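Local coordinates for blue-light-activated histidine kinase 2 (Erythrobacter litoralis HTCC2594, PDB 4R39), which acts as a light-activated kinase that transfers phosphate from ATP to a histidine, here as its C-terminal histidine kinase part, and is involved in light-increased bacterial virulence, at residues E132-A137 with V164-D169. Residues are numbered along the deposited sequence; the frame is centred on the assembly and turned at random.
With MG (magnesium ion), chain E; ANP (phosphoaminophosphonic acid-adenylate ester), chain F.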
loop_
_atom_site.group_PDB
_atom_site.type_symbol
_atom_site.label_atom_id
_atom_site.label_comp_id
_atom_site.label_asym_id
_atom_site.label_seq_id
_atom_site.Cartn_x
_atom_site.Cartn_y
_atom_site.Cartn_z
ATOM N N GLU A 132 3.588 -1.658 -1.559
ATOM C CA GLU A 132 4.840 -2.346 -1.257
ATOM C C GLU A 132 4.900 -3.745 -1.846
ATOM O O GLU A 132 5.867 -4.109 -2.517
ATOM C CB GLU A 132 5.030 -2.470 0.257
ATOM C CG GLU A 132 5.323 -1.172 0.971
ATOM C CD GLU A 132 6.459 -0.403 0.344
ATOM O OE1 GLU A 132 7.433 -1.034 -0.130
ATOM O OE2 GLU A 132 6.367 0.844 0.290
ATOM N N VAL A 133 3.868 -4.532 -1.577
ATOM C CA VAL A 133 3.879 -5.936 -1.945
ATOM C C VAL A 133 3.692 -6.116 -3.446
ATOM O O VAL A 133 4.315 -6.984 -4.055
ATOM C CB VAL A 133 2.787 -6.719 -1.192
ATOM C CG1 VAL A 133 2.837 -8.193 -1.563
ATOM C CG2 VAL A 133 2.960 -6.541 0.310
ATOM N N LEU A 134 2.828 -5.301 -4.039
ATOM C CA LEU A 134 2.536 -5.436 -5.459
ATOM C C LEU A 134 3.721 -4.988 -6.307
ATOM O O LEU A 134 4.035 -5.610 -7.317
ATOM C CB LEU A 134 1.292 -4.637 -5.839
ATOM C CG LEU A 134 0.830 -4.853 -7.280
ATOM C CD1 LEU A 134 0.253 -6.249 -7.441
ATOM C CD2 LEU A 134 -0.180 -3.801 -7.685
ATOM N N THR A 135 4.368 -3.900 -5.905
ATOM C CA THR A 135 5.550 -3.432 -6.609
ATOM C C THR A 135 6.605 -4.515 -6.554
ATOM O O THR A 135 7.307 -4.769 -7.531
ATOM C CB THR A 135 6.137 -2.178 -5.973
ATOM O OG1 THR A 135 5.083 -1.272 -5.654
ATOM C CG2 THR A 135 7.118 -1.512 -6.924
ATOM N N ASN A 136 6.709 -5.146 -5.393
ATOM C CA ASN A 136 7.668 -6.213 -5.195
ATOM C C ASN A 136 7.457 -7.326 -6.200
ATOM O O ASN A 136 8.419 -7.866 -6.745
ATOM C CB ASN A 136 7.576 -6.762 -3.771
ATOM C CG ASN A 136 8.400 -5.963 -2.786
ATOM O OD1 ASN A 136 9.155 -5.064 -3.168
ATOM N ND2 ASN A 136 8.270 -6.293 -1.508
ATOM N N ALA A 137 6.197 -7.664 -6.451
ATOM C CA ALA A 137 5.880 -8.699 -7.422
ATOM C C ALA A 137 6.418 -8.320 -8.794
ATOM O O ALA A 137 7.190 -9.064 -9.394
ATOM C CB ALA A 137 4.384 -8.918 -7.488
ATOM N N VAL A 164 -6.532 -9.309 2.188
ATOM C CA VAL A 164 -5.841 -8.778 1.022
ATOM C C VAL A 164 -4.735 -9.744 0.620
ATOM O O VAL A 164 -3.888 -10.100 1.434
ATOM C CB VAL A 164 -5.260 -7.383 1.305
ATOM C CG1 VAL A 164 -4.554 -6.835 0.074
ATOM C CG2 VAL A 164 -6.366 -6.434 1.746
ATOM N N THR A 165 -4.759 -10.168 -0.641
ATOM C CA THR A 165 -3.803 -11.137 -1.165
ATOM C C THR A 165 -3.058 -10.579 -2.368
ATOM O O THR A 165 -3.648 -9.913 -3.216
ATOM C CB THR A 165 -4.516 -12.432 -1.616
ATOM O OG1 THR A 165 -5.212 -13.008 -0.507
ATOM C CG2 THR A 165 -3.517 -13.458 -2.172
ATOM N N VAL A 166 -1.760 -10.860 -2.434
ATOM C CA VAL A 166 -0.975 -10.617 -3.641
ATOM C C VAL A 166 -0.239 -11.902 -4.005
ATOM O O VAL A 166 0.525 -12.432 -3.207
ATOM C CB VAL A 166 0.003 -9.442 -3.466
ATOM C CG1 VAL A 166 0.905 -9.300 -4.692
ATOM C CG2 VAL A 166 -0.773 -8.153 -3.223
ATOM N N GLU A 167 -0.485 -12.386 -5.217
ATOM C CA GLU A 167 -0.065 -13.712 -5.657
ATOM C C GLU A 167 0.852 -13.630 -6.882
ATOM O O GLU A 167 0.509 -12.967 -7.848
ATOM C CB GLU A 167 -1.313 -14.508 -6.052
ATOM C CG GLU A 167 -1.762 -15.594 -5.083
ATOM C CD GLU A 167 -2.813 -16.514 -5.690
ATOM O OE1 GLU A 167 -3.016 -16.454 -6.925
ATOM O OE2 GLU A 167 -3.432 -17.300 -4.937
ATOM N N ASP A 168 1.999 -14.307 -6.844
ATOM C CA ASP A 168 2.864 -14.471 -8.021
ATOM C C ASP A 168 2.878 -15.912 -8.480
ATOM O O ASP A 168 2.625 -16.816 -7.690
ATOM C CB ASP A 168 4.329 -14.194 -7.692
ATOM C CG ASP A 168 4.574 -12.802 -7.248
ATOM O OD1 ASP A 168 3.958 -11.894 -7.833
ATOM O OD2 ASP A 168 5.393 -12.623 -6.322
ATOM N N ASP A 169 3.243 -16.120 -9.740
ATOM C CA ASP A 169 3.640 -17.443 -10.204
ATOM C C ASP A 169 5.120 -17.436 -10.586
ATOM O O ASP A 169 5.614 -18.348 -11.248
ATOM C CB ASP A 169 2.782 -17.890 -11.386
ATOM C CG ASP A 169 3.050 -17.092 -12.648
ATOM O OD1 ASP A 169 3.660 -16.003 -12.573
ATOM O OD2 ASP A 169 2.626 -17.556 -13.727
HETATM MG MG MG E . 9.936 -3.538 -2.068
HETATM P PG ANP F . 12.224 -1.155 -1.646
HETATM O O1G ANP F . 12.572 -0.258 -0.506
HETATM O O2G ANP F . 10.995 -2.059 -1.258
HETATM O O3G ANP F . 11.830 -0.267 -2.892
HETATM P PB ANP F . 13.208 -3.771 -1.950
HETATM O O1B ANP F . 14.334 -4.539 -2.555
HETATM O O2B ANP F . 11.909 -4.081 -2.760
HETATM N N3B ANP F . 13.560 -2.129 -2.016
HETATM P PA ANP F . 11.877 -5.150 0.032
HETATM O O1A ANP F . 10.552 -4.665 -0.412
HETATM O O2A ANP F . 12.014 -5.279 1.552
HETATM O O3A ANP F . 13.044 -4.179 -0.449
HETATM O "O5'" ANP F . 12.173 -6.529 -0.666
HETATM C "C5'" ANP F . 13.159 -7.407 -0.101
HETATM C "C4'" ANP F . 13.701 -8.323 -1.169
HETATM O "O4'" ANP F . 12.876 -9.502 -1.255
HETATM C "C3'" ANP F . 13.739 -7.767 -2.588
HETATM O "O3'" ANP F . 14.927 -7.015 -2.808
HETATM C "C2'" ANP F . 13.709 -9.036 -3.436
HETATM O "O2'" ANP F . 15.013 -9.582 -3.597
HETATM C "C1'" ANP F . 12.836 -9.975 -2.590
HETATM N N9 ANP F . 11.439 -10.043 -3.002
HETATM C C8 ANP F . 10.391 -9.312 -2.502
HETATM N N7 ANP F . 9.235 -9.591 -3.049
HETATM C C5 ANP F . 9.540 -10.578 -3.976
HETATM C C6 ANP F . 8.748 -11.301 -4.887
HETATM N N6 ANP F . 7.430 -11.134 -5.022
HETATM N N1 ANP F . 9.364 -12.217 -5.666
HETATM C C2 ANP F . 10.684 -12.389 -5.535
HETATM N N3 ANP F . 11.531 -11.767 -4.712
HETATM C C4 ANP F . 10.893 -10.867 -3.954
HETATM O O HOH W 1 7.964 -3.215 -1.529
HETATM O O HOH W 2 9.919 -2.348 -3.761
#
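Val-166 points from the strand at the helix and packs on Val-133 and Leu-134. Its CB lies 3.6 Å from Val-133 CG1, the two side chains lying alongside and pointing opposite ways. Of its two methyls, CG1 stands anti to the backbone N (chi1 174°); this brings it against Val-133 CG1 and within 4.2 Å of Leu-134 CD1, whose side chain is set roughly square to it, while Ala-137 CB lies a little farther off. CG2 also meets Val-133 CG1, at 4.0 Å. A beta-branched residue suits such a strand position, since it spreads methyls over the helix without needing a long chain. Helix 120-140 here packs on the mixed sheet of the Bergerat ATP-binding fold, with segments 132-137 and 164-168 nearly parallel (8°), and the nucleotide analogue sits at the polar end of this hydrophobic layer. There Asp-168, two residues on and so facing the same way as Val-166, accepts a hydrogen bond at OD2 from N6 of the adenine (2.8 Å), a carboxylate acceptor suiting an amino donor. Its other oxygen, OD1, lies beside Ala-137 CB, a methyl probably small enough to sit there. One residue back, Asn-136 turns to the phosphates, its amide serving both partners: carbonyl OD1 binds the magnesium ion at 2.0 Å, and ND2 donates to O1A of the analogue. Glu-132, one turn earlier, accepts from a magnesium-bound water through carboxylate OE1 and its own carbonyl oxygen, while Arg-60 and Arg-61 form salt bridges with OE2.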